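Local coordinates for type 2A phosphatase-associated protein 42 (Saccharomyces cerevisiae, PDB 2V0P), which binds the catalytic subunits of type 2A and SIT4 phosphatases and inhibits SIT4, regulating TOR signalling, this chain being its N-terminal domain, at the interface of chains A and B. Residues are numbered along the deposited sequence; one frame, centred on the assembly and turned at random. Chains: chain A/B, Type 2A phosphatase-associated protein 42.

Contact 1: the interface of chains A and B. Residues chain A 93-94, 97, 229, 232-233; chain B 93-94, 97, 229, 232.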
ATOM      1  N   VAL A  93       5.003 -18.609 -13.494  1.00 38.85           N
ATOM      2  CA  VAL A  93       4.534 -17.358 -12.882  1.00 38.39           C
ATOM      3  C   VAL A  93       4.612 -17.336 -11.353  1.00 36.58           C
ATOM      4  O   VAL A  93       4.986 -16.348 -10.810  1.00 37.99           O
ATOM      5  CB  VAL A  93       3.094 -16.959 -13.358  1.00 38.55           C
ATOM      6  CG1 VAL A  93       2.337 -16.217 -12.273  1.00 36.11           C
ATOM      7  CG2 VAL A  93       3.167 -16.103 -14.611  1.00 40.18           C
ATOM      8  N   ALA A  94       4.263 -18.427 -10.680  1.00 36.43           N
ATOM      9  CA  ALA A  94       4.387 -18.512  -9.223  1.00 35.07           C
ATOM     10  C   ALA A  94       5.846 -18.341  -8.780  1.00 35.21           C
ATOM     11  O   ALA A  94       6.134 -17.630  -7.802  1.00 32.43           O
ATOM     12  CB  ALA A  94       3.806 -19.842  -8.708  1.00 36.07           C
ATOM     13  N   GLN A  97       7.151 -14.658  -9.278  1.00 31.68           N
ATOM     14  CA  GLN A  97       6.632 -13.843  -8.259  1.00 32.08           C
ATOM     15  C   GLN A  97       7.171 -14.174  -6.882  1.00 32.58           C
ATOM     16  O   GLN A  97       7.471 -13.254  -6.101  1.00 31.73           O
ATOM     17  CB  GLN A  97       5.092 -13.788  -8.277  1.00 33.48           C
ATOM     18  CG  GLN A  97       4.555 -13.045  -9.498  1.00 33.48           C
ATOM     19  CD  GLN A  97       3.066 -13.117  -9.619  1.00 33.45           C
ATOM     20  OE1 GLN A  97       2.362 -13.190  -8.618  1.00 32.92           O
ATOM     21  NE2 GLN A  97       2.569 -13.145 -10.859  1.00 33.05           N
ATOM     22  N   LEU A 229       2.783  -7.547  -3.087  1.00 37.08           N
ATOM     23  CA  LEU A 229       3.003  -8.640  -4.066  1.00 34.88           C
ATOM     24  C   LEU A 229       2.754 -10.001  -3.495  1.00 33.89           C
ATOM     25  O   LEU A 229       2.324 -10.918  -4.236  1.00 37.39           O
ATOM     26  CB  LEU A 229       4.411  -8.562  -4.646  1.00 36.43           C
ATOM     27  CG  LEU A 229       4.843  -7.347  -5.464  1.00 32.68           C
ATOM     28  CD1 LEU A 229       6.410  -7.317  -5.499  1.00 35.97           C
ATOM     29  CD2 LEU A 229       4.340  -7.417  -6.809  1.00 30.22           C
ATOM     30  N   PHE A 232      -1.107 -11.132  -3.627  1.00 35.54           N
ATOM     31  CA  PHE A 232      -1.471 -11.648  -4.929  1.00 39.29           C
ATOM     32  C   PHE A 232      -1.020 -13.094  -5.203  1.00 40.20           C
ATOM     33  O   PHE A 232      -1.433 -13.698  -6.196  1.00 39.64           O
ATOM     34  CB  PHE A 232      -1.001 -10.674  -5.999  1.00 39.74           C
ATOM     35  CG  PHE A 232      -1.742  -9.383  -5.971  1.00 42.87           C
ATOM     36  CD1 PHE A 232      -3.097  -9.346  -6.289  1.00 45.96           C
ATOM     37  CD2 PHE A 232      -1.117  -8.214  -5.585  1.00 46.71           C
ATOM     38  CE1 PHE A 232      -3.800  -8.156  -6.249  1.00 47.12           C
ATOM     39  CE2 PHE A 232      -1.815  -7.028  -5.545  1.00 44.76           C
ATOM     40  CZ  PHE A 232      -3.145  -6.999  -5.883  1.00 46.02           C
ATOM     41  N   LEU A 233      -0.188 -13.641  -4.318  1.00 42.27           N
ATOM     42  CA  LEU A 233       0.210 -15.050  -4.388  1.00 44.76           C
ATOM     43  C   LEU A 233      -0.592 -15.918  -3.413  1.00 46.47           C
ATOM     44  O   LEU A 233      -0.758 -17.127  -3.628  1.00 47.22           O
ATOM     45  CB  LEU A 233       1.718 -15.205  -4.150  1.00 44.59           C
ATOM     46  CG  LEU A 233       2.647 -14.879  -5.325  1.00 43.95           C
ATOM     47  CD1 LEU A 233       4.116 -14.820  -4.847  1.00 45.68           C
ATOM     48  CD2 LEU A 233       2.483 -15.850  -6.525  1.00 42.74           C
TER
ATOM     49  N   VAL B  93      -1.876 -20.208 -10.570  1.00 35.22           N
ATOM     50  CA  VAL B  93      -1.699 -18.851 -10.104  1.00 33.66           C
ATOM     51  C   VAL B  93      -2.074 -17.817 -11.139  1.00 32.36           C
ATOM     52  O   VAL B  93      -2.778 -16.855 -10.795  1.00 32.84           O
ATOM     53  CB  VAL B  93      -0.244 -18.640  -9.573  1.00 34.64           C
ATOM     54  CG1 VAL B  93       0.290 -17.257  -9.913  1.00 35.68           C
ATOM     55  CG2 VAL B  93      -0.224 -18.852  -8.087  1.00 35.53           C
ATOM     56  N   ALA B  94      -1.640 -17.990 -12.393  1.00 30.56           N
ATOM     57  CA  ALA B  94      -2.019 -17.012 -13.430  1.00 30.65           C
ATOM     58  C   ALA B  94      -3.550 -16.898 -13.627  1.00 31.23           C
ATOM     59  O   ALA B  94      -4.065 -15.799 -13.841  1.00 30.84           O
ATOM     60  CB  ALA B  94      -1.362 -17.279 -14.714  1.00 31.02           C
ATOM     61  N   GLN B  97      -5.056 -14.939 -10.550  1.00 28.30           N
ATOM     62  CA  GLN B  97      -4.723 -13.541 -10.682  1.00 29.63           C
ATOM     63  C   GLN B  97      -5.528 -12.872 -11.811  1.00 30.08           C
ATOM     64  O   GLN B  97      -6.003 -11.746 -11.649  1.00 29.78           O
ATOM     65  CB  GLN B  97      -3.181 -13.396 -10.835  1.00 28.50           C
ATOM     66  CG  GLN B  97      -2.440 -13.600  -9.508  1.00 30.05           C
ATOM     67  CD  GLN B  97      -0.905 -13.460  -9.629  1.00 27.61           C
ATOM     68  OE1 GLN B  97      -0.410 -13.015 -10.636  1.00 29.01           O
ATOM     69  NE2 GLN B  97      -0.180 -13.825  -8.593  1.00 31.11           N
ATOM     70  N   LEU B 229      -1.785  -6.237 -10.820  1.00 44.95           N
ATOM     71  CA  LEU B 229      -2.086  -7.449 -11.542  1.00 45.23           C
ATOM     72  C   LEU B 229      -1.740  -7.301 -13.025  1.00 45.29           C
ATOM     73  O   LEU B 229      -1.088  -8.172 -13.602  1.00 44.88           O
ATOM     74  CB  LEU B 229      -3.561  -7.804 -11.342  1.00 45.71           C
ATOM     75  CG  LEU B 229      -3.960  -8.348  -9.967  1.00 47.35           C
ATOM     76  CD1 LEU B 229      -5.467  -8.279  -9.813  1.00 47.52           C
ATOM     77  CD2 LEU B 229      -3.461  -9.784  -9.747  1.00 48.42           C
ATOM     78  N   PHE B 232       2.001  -7.632 -13.998  1.00 48.45           N
ATOM     79  CA  PHE B 232       2.368  -9.048 -14.120  1.00 50.84           C
ATOM     80  C   PHE B 232       2.291  -9.619 -15.542  1.00 52.57           C
ATOM     81  O   PHE B 232       2.964 -10.608 -15.842  1.00 53.42           O
ATOM     82  CB  PHE B 232       1.520  -9.919 -13.189  1.00 50.21           C
ATOM     83  CG  PHE B 232       1.797  -9.716 -11.735  1.00 50.72           C
ATOM     84  CD1 PHE B 232       0.759  -9.790 -10.810  1.00 50.27           C
ATOM     85  CD2 PHE B 232       3.091  -9.451 -11.276  1.00 49.95           C
ATOM     86  CE1 PHE B 232       1.000  -9.609  -9.456  1.00 51.38           C
ATOM     87  CE2 PHE B 232       3.334  -9.261  -9.927  1.00 50.81           C
ATOM     88  CZ  PHE B 232       2.291  -9.340  -9.012  1.00 50.13           C
TER
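A:Gln97 and B:Gln97 meet tip to tip, each primary amide giving an N-H to the carbonyl oxygen of the other, a pattern that shows how two copies of one residue can pair across a dimer contact. NE2 of B:Gln97 lies 2.6 Å from OE1 of A:Gln97, and the return bond from A:Gln97 NE2 to B:Gln97 OE1 measures 3.0 Å. Both are fairly straight, 165° and 159° at the hydrogen, and both donors sit on a lone pair in the carbonyl plane, for the two amides are nearly coplanar. Each side chain runs extended beyond CG, which carries each amide out from helix 93-120 to meet the other.

One further bond is made from one side: NE2 of B:Gln97 also donates to the backbone O of A:Phe232, at 2.7 Å, approaching from above the carbonyl plane. An alanine in place of B:Gln97 would probably leave the amide of A:Gln97 and the carbonyl of A:Phe232 without these partners, so that the A:Gln97 amide could turn more easily.

The amide of A:Gln97 is also covered on one face: it lies almost parallel to the ring of B:Phe232, with NE2 3.6 Å above the plane, over the ring centre. Leucines of the last long helices support both aromatics. CD2 of A:Leu229 touches CZ at the tip of B:Phe232, whereas CD2 of B:Leu229 meets CD1 of A:Phe232 at 3.5 Å. The two phenylalanines, just past those helices, thus do different work, one lending its ring to an amide and the other its carbonyl.

Further out, where helix 93-120 begins, the valines touch through single methyl branches, and CG1 of A:Val93 lies a tight 3.3 Å from CG1 of B:Val93.

Contact 2: the interface of chains A and B. Residues chain A 156, 159-160, 163; chain B 167, 170-171, 174.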
ATOM      1  N   LEU A 156      -7.568   9.571  12.833  1.00 32.87           N
ATOM      2  CA  LEU A 156      -6.930  10.834  12.545  1.00 31.75           C
ATOM      3  C   LEU A 156      -5.643  11.025  13.344  1.00 30.90           C
ATOM      4  O   LEU A 156      -4.679  11.479  12.775  1.00 29.56           O
ATOM      5  CB  LEU A 156      -7.872  12.013  12.758  1.00 32.63           C
ATOM      6  CG  LEU A 156      -7.384  13.412  12.363  1.00 32.65           C
ATOM      7  CD1 LEU A 156      -6.945  13.451  10.903  1.00 34.24           C
ATOM      8  CD2 LEU A 156      -8.479  14.440  12.638  1.00 31.98           C
ATOM      9  N   ALA A 159      -2.947   8.818  11.983  1.00 31.06           N
ATOM     10  CA  ALA A 159      -2.461   9.319  10.708  1.00 28.82           C
ATOM     11  C   ALA A 159      -1.586  10.566  10.903  1.00 28.88           C
ATOM     12  O   ALA A 159      -0.607  10.741  10.202  1.00 27.83           O
ATOM     13  CB  ALA A 159      -3.612   9.634   9.809  1.00 28.54           C
ATOM     14  N   GLN A 160      -1.968  11.431  11.851  1.00 28.76           N
ATOM     15  CA  GLN A 160      -1.196  12.656  12.123  1.00 29.62           C
ATOM     16  C   GLN A 160       0.148  12.344  12.759  1.00 28.74           C
ATOM     17  O   GLN A 160       1.130  13.013  12.494  1.00 27.40           O
ATOM     18  CB  GLN A 160      -1.980  13.636  12.997  1.00 28.91           C
ATOM     19  CG  GLN A 160      -3.213  14.295  12.327  1.00 31.01           C
ATOM     20  CD  GLN A 160      -4.069  15.054  13.307  1.00 31.28           C
ATOM     21  OE1 GLN A 160      -4.029  14.797  14.515  1.00 34.16           O
ATOM     22  NE2 GLN A 160      -4.860  16.008  12.804  1.00 33.50           N
ATOM     23  N   ARG A 163       2.331  11.068   9.865  1.00 29.81           N
ATOM     24  CA  ARG A 163       2.825  12.220   9.128  1.00 31.01           C
ATOM     25  C   ARG A 163       3.958  12.934   9.906  1.00 28.39           C
ATOM     26  O   ARG A 163       4.922  13.349   9.321  1.00 29.30           O
ATOM     27  CB  ARG A 163       1.684  13.161   8.783  1.00 30.61           C
ATOM     28  CG  ARG A 163       2.076  14.473   8.076  1.00 34.51           C
ATOM     29  CD  ARG A 163       0.864  15.384   7.802  1.00 34.88           C
ATOM     30  NE  ARG A 163       0.247  15.927   9.018  1.00 40.39           N
ATOM     31  CZ  ARG A 163      -0.812  16.739   9.062  1.00 43.60           C
ATOM     32  NH1 ARG A 163      -1.423  17.136   7.951  1.00 45.45           N
ATOM     33  NH2 ARG A 163      -1.279  17.156  10.234  1.00 42.97           N
TER
ATOM     34  N   ILE B 167      -3.855  12.761   4.899  1.00 36.78           N
ATOM     35  CA  ILE B 167      -4.702  13.102   6.047  1.00 38.12           C
ATOM     36  C   ILE B 167      -6.193  13.282   5.688  1.00 38.15           C
ATOM     37  O   ILE B 167      -7.061  12.767   6.379  1.00 38.01           O
ATOM     38  CB  ILE B 167      -4.152  14.369   6.791  1.00 37.66           C
ATOM     39  CG1 ILE B 167      -2.758  14.103   7.371  1.00 39.53           C
ATOM     40  CG2 ILE B 167      -5.120  14.866   7.877  1.00 39.08           C
ATOM     41  CD1 ILE B 167      -2.675  12.976   8.389  1.00 40.95           C
ATOM     42  N   PHE B 170      -8.737  10.507   6.437  1.00 36.18           N
ATOM     43  CA  PHE B 170      -8.959  10.189   7.835  1.00 34.37           C
ATOM     44  C   PHE B 170      -9.742  11.290   8.539  1.00 34.06           C
ATOM     45  O   PHE B 170     -10.569  11.004   9.407  1.00 33.55           O
ATOM     46  CB  PHE B 170      -7.633  10.033   8.560  1.00 34.85           C
ATOM     47  CG  PHE B 170      -6.822   8.895   8.087  1.00 33.96           C
ATOM     48  CD1 PHE B 170      -6.940   7.651   8.687  1.00 35.88           C
ATOM     49  CD2 PHE B 170      -5.909   9.068   7.054  1.00 35.92           C
ATOM     50  CE1 PHE B 170      -6.164   6.576   8.248  1.00 38.12           C
ATOM     51  CE2 PHE B 170      -5.118   8.000   6.603  1.00 37.25           C
ATOM     52  CZ  PHE B 170      -5.250   6.755   7.197  1.00 37.15           C
ATOM     53  N   GLN B 171      -9.465  12.538   8.168  1.00 33.33           N
ATOM     54  CA  GLN B 171     -10.167  13.688   8.731  1.00 33.74           C
ATOM     55  C   GLN B 171     -11.635  13.580   8.328  1.00 33.36           C
ATOM     56  O   GLN B 171     -12.517  13.702   9.163  1.00 32.33           O
ATOM     57  CB  GLN B 171      -9.529  15.007   8.254  1.00 34.09           C
ATOM     58  CG  GLN B 171     -10.434  16.248   8.300  1.00 38.36           C
ATOM     59  CD  GLN B 171     -10.486  16.919   9.658  1.00 41.09           C
ATOM     60  OE1 GLN B 171     -11.569  17.260  10.155  1.00 44.23           O
ATOM     61  NE2 GLN B 171      -9.321  17.135  10.264  1.00 44.62           N
ATOM     62  N   LYS B 174     -13.431  10.525  10.021  1.00 31.80           N
ATOM     63  CA  LYS B 174     -13.682  10.922  11.417  1.00 31.81           C
ATOM     64  C   LYS B 174     -14.933  11.808  11.562  1.00 30.17           C
ATOM     65  O   LYS B 174     -15.803  11.489  12.324  1.00 29.28           O
ATOM     66  CB  LYS B 174     -12.484  11.641  12.024  1.00 31.89           C
ATOM     67  CG  LYS B 174     -12.505  11.683  13.554  1.00 34.36           C
ATOM     68  CD  LYS B 174     -11.533  12.696  14.113  1.00 38.19           C
ATOM     69  CE  LYS B 174     -11.385  12.565  15.630  1.00 41.24           C
ATOM     70  NZ  LYS B 174     -12.463  13.288  16.388  1.00 42.89           N
TER
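B:Ile167 lies against A:Leu156, A:Ala159 and A:Arg163 at the apolar centre of a helix-to-helix contact in the tetratricopeptide repeat-like fold of the TAP42/alpha4 family. Its branches divide the work. CG2 meets CD1 of A:Leu156 at 3.8 Å, the two side chains crossing at about a right angle, while CD1 reaches the backbone of A:Ala159, 3.5 Å from its carbonyl O. With CG1 anti to the carbonyl carbon (chi1 -63°), CG2 lies anti to the backbone N, and the two arms part toward different neighbours.

Next to it, the methyl of A:Ala159 sits over one face of B:Phe170, offset toward the rim and 3.7 Å from the ring centroid, a CH-pi contact.

A:Leu156 extends the apolar surface in the other direction, with its CD1 turned to the backbone of B:Gln171 as well as to the isoleucine, and its CD2 to the side chains of B:Gln171 and B:Lys174. CD2 packs on the aliphatic CD of B:Lys174 at 3.8 Å and lies 3.7 Å from NE2 in the amide of B:Gln171.

No hydrogen bond or salt bridge crosses among these residues. At the opposite rim, A:Arg163 bends at chi3 (67°), and its guanidinium end crosses B:Ile167 at about a right angle, with NH1 3.4 Å from CG1. CD1 of that isoleucine lies over the guanidinium face, offset toward its rim.

About 32 Å separates the centres of the C-alpha atoms of contact 1 and contact 2, which share no residue. Contact 1 draws on helix 93-120 and the last residues of this N-terminal fragment in both copies, whereas contact 2 sets the start of helix 156-186 of chain A against helix 167-188 of chain B. The first therefore pairs like with like, and the second places offset segments of the same region against each other, as suits an inexact two-fold. Two separated patches would probably limit rocking of one copy on the other, although the structure alone does not show that this dimer forms in the cell.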